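Local coordinates for Tat (Twin-arginine translocation) pathway signal sequence containing protein (PDB 5IMU) that is of unknown function, a conserved mycobacterial protein with a predicted Tat-type export signal, seen here as a C-terminal fragment that binds a potassium ion, at residues A23-A35 with L46-R60. Sequence-based numbering, arbitrary orientation.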
ATOM      1  N   ALA A  23       2.225   9.561  10.975  1.00 12.26           N
ATOM      2  CA  ALA A  23       0.994   8.806  11.191  1.00 13.11           C
ATOM      3  C   ALA A  23       1.069   7.422  10.558  1.00 15.19           C
ATOM      4  O   ALA A  23       0.622   6.434  11.154  1.00 10.71           O
ATOM      5  CB  ALA A  23      -0.202   9.583  10.641  1.00 12.44           C
ATOM      6  N   VAL A  24       1.620   7.323   9.346  1.00  7.30           N
ATOM      7  CA  VAL A  24       1.777   6.001   8.749  1.00 10.66           C
ATOM      8  C   VAL A  24       3.014   5.305   9.302  1.00 12.82           C
ATOM      9  O   VAL A  24       3.036   4.073   9.422  1.00 12.06           O
ATOM     10  CB  VAL A  24       1.825   6.084   7.213  1.00 12.78           C
ATOM     11  CG1 VAL A  24       0.484   6.541   6.664  1.00  9.91           C
ATOM     12  CG2 VAL A  24       2.943   7.007   6.752  1.00 12.48           C
ATOM     13  N   ALA A  25       4.049   6.071   9.662  1.00 12.84           N
ATOM     14  CA  ALA A  25       5.282   5.460  10.146  1.00  9.53           C
ATOM     15  C   ALA A  25       5.066   4.743  11.472  1.00 14.07           C
ATOM     16  O   ALA A  25       5.609   3.657  11.690  1.00 10.33           O
ATOM     17  CB  ALA A  25       6.379   6.518  10.274  1.00 12.32           C
ATOM     18  N   ARG A  26       4.265   5.321  12.372  1.00 14.12           N
ATOM     19  CA  ARG A  26       4.050   4.638  13.642  1.00 12.23           C
ATOM     20  C   ARG A  26       3.232   3.362  13.473  1.00 13.78           C
ATOM     21  O   ARG A  26       3.332   2.464  14.314  1.00 13.54           O
ATOM     22  CB  ARG A  26       3.387   5.570  14.662  1.00 14.77           C
ATOM     23  CG  ARG A  26       1.921   5.875  14.430  1.00 15.37           C
ATOM     24  CD  ARG A  26       1.353   6.618  15.635  1.00 18.09           C
ATOM     25  NE  ARG A  26       2.182   7.765  15.998  1.00 14.69           N
ATOM     26  CZ  ARG A  26       1.994   8.996  15.536  1.00 19.50           C
ATOM     27  NH1 ARG A  26       0.999   9.246  14.698  1.00 14.48           N
ATOM     28  NH2 ARG A  26       2.801   9.980  15.914  1.00 16.19           N
ATOM     29  N   GLN A  27       2.448   3.252  12.396  1.00 11.12           N
ATOM     30  CA  GLN A  27       1.759   2.000  12.101  1.00 14.24           C
ATOM     31  C   GLN A  27       2.717   0.949  11.552  1.00 15.11           C
ATOM     32  O   GLN A  27       2.563  -0.243  11.835  1.00 14.61           O
ATOM     33  CB  GLN A  27       0.620   2.235  11.108  1.00 12.09           C
ATOM     34  CG  GLN A  27      -0.485   3.143  11.617  1.00 11.68           C
ATOM     35  CD  GLN A  27      -1.577   3.352  10.585  1.00 14.98           C
ATOM     36  OE1 GLN A  27      -2.393   2.463  10.344  1.00  9.40           O
ATOM     37  NE2 GLN A  27      -1.594   4.528   9.966  1.00  8.41           N
ATOM     38  N   GLU A  28       3.701   1.366  10.758  1.00  9.88           N
ATOM     39  CA  GLU A  28       4.702   0.454  10.202  1.00 13.81           C
ATOM     40  C   GLU A  28       6.045   1.167  10.121  1.00 11.57           C
ATOM     41  O   GLU A  28       6.417   1.720   9.077  1.00 12.31           O
ATOM     42  CB  GLU A  28       4.278  -0.069   8.829  1.00 10.03           C
ATOM     43  CG  GLU A  28       5.237  -1.113   8.294  1.00 13.64           C
ATOM     44  CD  GLU A  28       5.538  -2.175   9.335  1.00 15.62           C
ATOM     45  OE1 GLU A  28       4.668  -3.043   9.555  1.00 10.69           O
ATOM     46  OE2 GLU A  28       6.630  -2.134   9.944  1.00 15.31           O
ATOM     47  N   PRO A  29       6.814   1.165  11.215  1.00 13.02           N
ATOM     48  CA  PRO A  29       8.079   1.918  11.239  1.00 15.10           C
ATOM     49  C   PRO A  29       9.254   1.202  10.594  1.00 13.04           C
ATOM     50  O   PRO A  29      10.318   1.817  10.442  1.00 15.55           O
ATOM     51  CB  PRO A  29       8.322   2.125  12.739  1.00 17.32           C
ATOM     52  CG  PRO A  29       7.687   0.925  13.378  1.00 16.53           C
ATOM     53  CD  PRO A  29       6.486   0.579  12.528  1.00 15.82           C
ATOM     54  N   ARG A  30       9.100  -0.061  10.208  1.00 13.64           N
ATOM     55  CA  ARG A  30      10.214  -0.836   9.679  1.00 14.81           C
ATOM     56  C   ARG A  30      10.548  -0.501   8.230  1.00 15.23           C
ATOM     57  O   ARG A  30      11.536  -1.028   7.707  1.00 14.77           O
ATOM     58  CB  ARG A  30       9.912  -2.333   9.814  1.00 12.74           C
ATOM     59  CG  ARG A  30       9.750  -2.794  11.258  1.00 11.07           C
ATOM     60  CD  ARG A  30       9.323  -4.255  11.340  1.00 13.59           C
ATOM     61  NE  ARG A  30       7.913  -4.436  11.004  1.00 15.18           N
ATOM     62  CZ  ARG A  30       7.296  -5.613  10.977  1.00 22.17           C
ATOM     63  NH1 ARG A  30       7.966  -6.722  11.262  1.00 17.88           N
ATOM     64  NH2 ARG A  30       6.010  -5.683  10.663  1.00 13.03           N
ATOM     65  N   ILE A  31       9.770   0.360   7.573  1.00 15.28           N
ATOM     66  CA  ILE A  31      10.029   0.761   6.197  1.00 13.24           C
ATOM     67  C   ILE A  31      10.053   2.282   6.123  1.00 14.73           C
ATOM     68  O   ILE A  31       9.534   2.978   6.998  1.00 10.48           O
ATOM     69  CB  ILE A  31       8.986   0.192   5.213  1.00 14.25           C
ATOM     70  CG1 ILE A  31       7.608   0.791   5.493  1.00 12.56           C
ATOM     71  CG2 ILE A  31       8.942  -1.327   5.304  1.00  9.84           C
ATOM     72  CD1 ILE A  31       6.501   0.178   4.652  1.00 11.22           C
ATOM     73  N   SER A  32      10.661   2.794   5.053  1.00 10.39           N
ATOM     74  CA  SER A  32      10.816   4.233   4.885  1.00 11.72           C
ATOM     75  C   SER A  32       9.582   4.840   4.230  1.00 12.23           C
ATOM     76  O   SER A  32       8.964   4.231   3.353  1.00 11.77           O
ATOM     77  CB  SER A  32      12.057   4.545   4.045  1.00 11.31           C
ATOM     78  OG  SER A  32      13.240   4.203   4.744  1.00 12.89           O
ATOM     79  N   TRP A  33       9.230   6.051   4.666  1.00 11.29           N
ATOM     80  CA  TRP A  33       8.071   6.774   4.162  1.00  9.46           C
ATOM     81  C   TRP A  33       8.469   8.193   3.786  1.00  9.81           C
ATOM     82  O   TRP A  33       9.453   8.734   4.296  1.00 11.65           O
ATOM     83  CB  TRP A  33       6.944   6.850   5.206  1.00  8.56           C
ATOM     84  CG  TRP A  33       6.386   5.533   5.661  1.00 15.87           C
ATOM     85  CD1 TRP A  33       6.815   4.783   6.718  1.00 11.04           C
ATOM     86  CD2 TRP A  33       5.270   4.833   5.099  1.00 13.53           C
ATOM     87  NE1 TRP A  33       6.045   3.650   6.839  1.00  8.70           N
ATOM     88  CE2 TRP A  33       5.089   3.659   5.857  1.00 12.74           C
ATOM     89  CE3 TRP A  33       4.409   5.081   4.024  1.00 12.99           C
ATOM     90  CZ2 TRP A  33       4.085   2.734   5.574  1.00 13.35           C
ATOM     91  CZ3 TRP A  33       3.413   4.161   3.746  1.00 12.70           C
ATOM     92  CH2 TRP A  33       3.259   3.004   4.518  1.00  9.32           C
ATOM     93  N   ALA A  34       7.676   8.802   2.905  1.00 11.74           N
ATOM     94  CA  ALA A  34       7.833  10.213   2.584  1.00  9.11           C
ATOM     95  C   ALA A  34       6.503  10.775   2.105  1.00 11.11           C
ATOM     96  O   ALA A  34       5.686  10.062   1.516  1.00 11.85           O
ATOM     97  CB  ALA A  34       8.910  10.444   1.519  1.00  9.92           C
ATOM     98  N   ALA A  35       6.294  12.064   2.365  1.00 13.08           N
ATOM     99  CA  ALA A  35       5.132  12.785   1.872  1.00 10.07           C
ATOM    100  C   ALA A  35       5.561  14.148   1.352  1.00 12.33           C
ATOM    101  O   ALA A  35       6.468  14.781   1.897  1.00 12.06           O
ATOM    102  CB  ALA A  35       4.059  12.954   2.953  1.00 10.77           C
ATOM    103  N   LEU A  46       1.895  10.573  -0.912  1.00  8.39           N
ATOM    104  CA  LEU A  46       2.467   9.728   0.130  1.00 11.93           C
ATOM    105  C   LEU A  46       3.044   8.466  -0.495  1.00 13.66           C
ATOM    106  O   LEU A  46       2.378   7.809  -1.304  1.00 11.18           O
ATOM    107  CB  LEU A  46       1.413   9.357   1.177  1.00 16.02           C
ATOM    108  CG  LEU A  46       1.883   8.414   2.286  1.00 24.82           C
ATOM    109  CD1 LEU A  46       2.996   9.043   3.109  1.00 17.30           C
ATOM    110  CD2 LEU A  46       0.720   8.016   3.171  1.00 24.01           C
ATOM    111  N   VAL A  47       4.279   8.124  -0.119  1.00 13.92           N
ATOM    112  CA  VAL A  47       4.976   6.985  -0.705  1.00 10.67           C
ATOM    113  C   VAL A  47       5.724   6.206   0.369  1.00 14.87           C
ATOM    114  O   VAL A  47       6.072   6.735   1.429  1.00 10.37           O
ATOM    115  CB  VAL A  47       5.976   7.411  -1.806  1.00 10.88           C
ATOM    116  CG1 VAL A  47       5.285   8.210  -2.902  1.00 11.13           C
ATOM    117  CG2 VAL A  47       7.134   8.197  -1.202  1.00 10.72           C
ATOM    118  N   THR A  48       5.949   4.926   0.080  1.00 13.00           N
ATOM    119  CA  THR A  48       7.013   4.131   0.670  1.00 10.44           C
ATOM    120  C   THR A  48       7.753   3.449  -0.473  1.00  9.87           C
ATOM    121  O   THR A  48       7.212   3.283  -1.569  1.00 10.29           O
ATOM    122  CB  THR A  48       6.485   3.081   1.660  1.00 12.63           C
ATOM    123  OG1 THR A  48       7.571   2.265   2.119  1.00 11.44           O
ATOM    124  CG2 THR A  48       5.444   2.194   0.993  1.00 11.06           C
ATOM    125  N   ASP A  49       9.002   3.063  -0.223  1.00 10.24           N
ATOM    126  CA  ASP A  49       9.797   2.392  -1.243  1.00 14.13           C
ATOM    127  C   ASP A  49       9.705   0.873  -1.150  1.00 14.68           C
ATOM    128  O   ASP A  49      10.531   0.172  -1.748  1.00 12.97           O
ATOM    129  CB  ASP A  49      11.258   2.850  -1.172  1.00 12.80           C
ATOM    130  CG  ASP A  49      11.931   2.487   0.141  1.00 14.78           C
ATOM    131  OD1 ASP A  49      11.241   2.036   1.081  1.00 15.46           O
ATOM    132  OD2 ASP A  49      13.165   2.658   0.234  1.00 14.46           O
ATOM    133  N   LEU A  50       8.715   0.356  -0.418  1.00 15.71           N
ATOM    134  CA  LEU A  50       8.548  -1.089  -0.291  1.00 10.85           C
ATOM    135  C   LEU A  50       8.365  -1.750  -1.653  1.00 12.83           C
ATOM    136  O   LEU A  50       8.969  -2.793  -1.930  1.00 16.41           O
ATOM    137  CB  LEU A  50       7.358  -1.396   0.619  1.00 11.90           C
ATOM    138  CG  LEU A  50       6.984  -2.862   0.862  1.00  8.94           C
ATOM    139  CD1 LEU A  50       8.097  -3.606   1.590  1.00 12.56           C
ATOM    140  CD2 LEU A  50       5.675  -2.960   1.635  1.00 10.09           C
ATOM    141  N   ALA A  51       7.548  -1.153  -2.522  1.00 10.21           N
ATOM    142  CA  ALA A  51       7.284  -1.739  -3.831  1.00 12.22           C
ATOM    143  C   ALA A  51       6.752  -0.717  -4.830  1.00 16.20           C
ATOM    144  O   ALA A  51       5.612  -0.832  -5.290  1.00 11.86           O
ATOM    145  CB  ALA A  51       6.298  -2.904  -3.701  1.00 13.29           C
ATOM    146  N   GLY A  52       7.566   0.284  -5.166  1.00 13.51           N
ATOM    147  CA  GLY A  52       7.265   1.198  -6.254  1.00 14.01           C
ATOM    148  C   GLY A  52       6.113   2.154  -6.036  1.00 16.08           C
ATOM    149  O   GLY A  52       5.671   2.790  -6.998  1.00 17.02           O
ATOM    150  N   GLY A  53       5.616   2.288  -4.810  1.00 11.93           N
ATOM    151  CA  GLY A  53       4.491   3.162  -4.515  1.00 10.23           C
ATOM    152  C   GLY A  53       3.285   2.457  -3.934  1.00 15.91           C
ATOM    153  O   GLY A  53       2.328   3.130  -3.517  1.00 11.48           O
ATOM    154  N   TRP A  54       3.288   1.128  -3.903  1.00 14.14           N
ATOM    155  CA  TRP A  54       2.219   0.370  -3.273  1.00 11.26           C
ATOM    156  C   TRP A  54       2.231   0.601  -1.765  1.00  9.35           C
ATOM    157  O   TRP A  54       3.293   0.721  -1.149  1.00  9.73           O
ATOM    158  CB  TRP A  54       2.400  -1.113  -3.602  1.00 11.19           C
ATOM    159  CG  TRP A  54       1.398  -2.056  -3.015  1.00  6.79           C
ATOM    160  CD1 TRP A  54       0.099  -2.223  -3.400  1.00  8.51           C
ATOM    161  CD2 TRP A  54       1.635  -3.013  -1.973  1.00  7.82           C
ATOM    162  NE1 TRP A  54      -0.494  -3.208  -2.643  1.00 11.00           N
ATOM    163  CE2 TRP A  54       0.428  -3.709  -1.761  1.00 10.60           C
ATOM    164  CE3 TRP A  54       2.749  -3.340  -1.192  1.00  8.13           C
ATOM    165  CZ2 TRP A  54       0.302  -4.715  -0.798  1.00  8.70           C
ATOM    166  CZ3 TRP A  54       2.623  -4.336  -0.237  1.00  9.73           C
ATOM    167  CH2 TRP A  54       1.410  -5.011  -0.048  1.00  9.62           C
ATOM    168  N   ILE A  55       1.046   0.682  -1.175  1.00 10.32           N
ATOM    169  CA  ILE A  55       0.885   0.862   0.266  1.00 10.51           C
ATOM    170  C   ILE A  55       0.330  -0.431   0.839  1.00  7.46           C
ATOM    171  O   ILE A  55      -0.737  -0.891   0.402  1.00  8.34           O
ATOM    172  CB  ILE A  55      -0.030   2.053   0.596  1.00  9.31           C
ATOM    173  CG1 ILE A  55       0.418   3.312  -0.152  1.00 12.11           C
ATOM    174  CG2 ILE A  55      -0.041   2.310   2.097  1.00 10.54           C
ATOM    175  CD1 ILE A  55       1.865   3.695   0.088  1.00 10.99           C
ATOM    176  N   PRO A  56       0.995  -1.058   1.816  1.00 11.23           N
ATOM    177  CA  PRO A  56       0.539  -2.356   2.302  1.00 13.48           C
ATOM    178  C   PRO A  56      -0.802  -2.237   3.022  1.00 12.41           C
ATOM    179  O   PRO A  56      -1.140  -1.162   3.544  1.00 12.61           O
ATOM    180  CB  PRO A  56       1.658  -2.796   3.260  1.00 10.10           C
ATOM    181  CG  PRO A  56       2.321  -1.521   3.677  1.00 14.12           C
ATOM    182  CD  PRO A  56       2.246  -0.627   2.473  1.00 11.84           C
ATOM    183  N   PRO A  57      -1.578  -3.321   3.077  1.00 12.93           N
ATOM    184  CA  PRO A  57      -2.960  -3.201   3.581  1.00 13.19           C
ATOM    185  C   PRO A  57      -3.064  -2.896   5.066  1.00 12.61           C
ATOM    186  O   PRO A  57      -4.079  -2.331   5.492  1.00 15.09           O
ATOM    187  CB  PRO A  57      -3.580  -4.570   3.252  1.00 16.98           C
ATOM    188  CG  PRO A  57      -2.634  -5.230   2.297  1.00 15.91           C
ATOM    189  CD  PRO A  57      -1.279  -4.680   2.604  1.00 14.35           C
ATOM    190  N   HIS A  58      -2.067  -3.249   5.873  1.00 12.66           N
ATOM    191  CA  HIS A  58      -2.205  -3.066   7.312  1.00 11.91           C
ATOM    192  C   HIS A  58      -1.928  -1.637   7.760  1.00 12.31           C
ATOM    193  O   HIS A  58      -2.007  -1.357   8.962  1.00 14.49           O
ATOM    194  CB  HIS A  58      -1.296  -4.043   8.068  1.00 11.61           C
ATOM    195  CG  HIS A  58       0.167  -3.768   7.908  1.00 11.38           C
ATOM    196  ND1 HIS A  58       0.829  -3.927   6.709  1.00 10.80           N
ATOM    197  CD2 HIS A  58       1.100  -3.363   8.802  1.00  9.66           C
ATOM    198  CE1 HIS A  58       2.104  -3.620   6.868  1.00 13.36           C
ATOM    199  NE2 HIS A  58       2.296  -3.275   8.129  1.00 15.57           N
ATOM    200  N   VAL A  59      -1.624  -0.730   6.837  1.00  9.95           N
ATOM    201  CA  VAL A  59      -1.396   0.677   7.151  1.00 11.49           C
ATOM    202  C   VAL A  59      -2.627   1.463   6.723  1.00 10.34           C
ATOM    203  O   VAL A  59      -3.008   1.440   5.547  1.00 11.10           O
ATOM    204  CB  VAL A  59      -0.134   1.213   6.459  1.00  9.32           C
ATOM    205  CG1 VAL A  59      -0.013   2.719   6.670  1.00  9.72           C
ATOM    206  CG2 VAL A  59       1.097   0.497   6.984  1.00 12.54           C
ATOM    207  N   ARG A  60      -3.254   2.148   7.679  1.00 11.16           N
ATOM    208  CA  ARG A  60      -4.373   3.035   7.391  1.00 11.51           C
ATOM    209  C   ARG A  60      -3.850   4.429   7.066  1.00  9.15           C
ATOM    210  O   ARG A  60      -2.902   4.910   7.693  1.00 11.74           O
ATOM    211  CB  ARG A  60      -5.341   3.091   8.576  1.00 10.89           C
ATOM    212  CG  ARG A  60      -5.808   1.726   9.053  1.00 19.22           C
ATOM    213  CD  ARG A  60      -6.610   1.020   7.975  1.00 19.00           C
ATOM    214  NE  ARG A  60      -7.941   1.596   7.820  1.00 23.18           N
ATOM    215  CZ  ARG A  60      -8.693   1.462   6.732  1.00 15.86           C
ATOM    216  NH1 ARG A  60      -8.238   0.776   5.692  1.00 21.77           N
ATOM    217  NH2 ARG A  60      -9.895   2.019   6.679  1.00 14.37           N
TER
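Glu28 OE1 takes two donors from different parts of the chain: His58 NE2 at 2.8 Å, arriving on the anti lone pair, and Arg30 NH2 on the syn side. OE1 sits at the ring edge, near the imidazole plane, while the carboxylate plane is turned 62° from the ring. Arg30 NE meets OE2, so the guanidinium holds the carboxylate side-on, and the backbone N of Arg30 also donates to OE2, on its anti lone pair. The Glu28 side chain reaches this position by setting CG anti to the backbone N (chi1 -175°) and then bending at chi2. Arg30 also has a salt bridge to Glu172, which ties the network to helix 157-177.

Gln27 reads the backbone of Arg60 as a neighbouring strand would. Its OE1 accepts from Arg60 N at 2.8 Å, while NE2 donates to Arg60 O at 2.7 Å, on a lone pair in the carbonyl plane.

The indole of Trp33 packs between Val24 and Thr48. NE1 gives a nearly straight bond (172°) to Glu28 O, fixing the ring's rotation. Thr48 CB covers one face, 3.9 Å from the centroid of the six-membered ring; Val24 CG2 lies over the other, and Val59 CG1 approaches CH2 obliquely at 3.9 Å. The Thr48 hydroxyl donates to Ser32 O at 2.7 Å. Beyond it, Ala34 and Val47 form the hydrogen-bonded pair of the antiparallel hairpin 33-37/44-48.

The helix 6-27 region, the hairpin and the loop after it are thus joined round one buried tryptophan in the DUF5632 region. Two donors on each carboxylate oxygen would favour an ionised Glu28; the effect on His58 is probably mixed, as the carboxylate would favour a positive imidazole and the nearby Arg30 would oppose it.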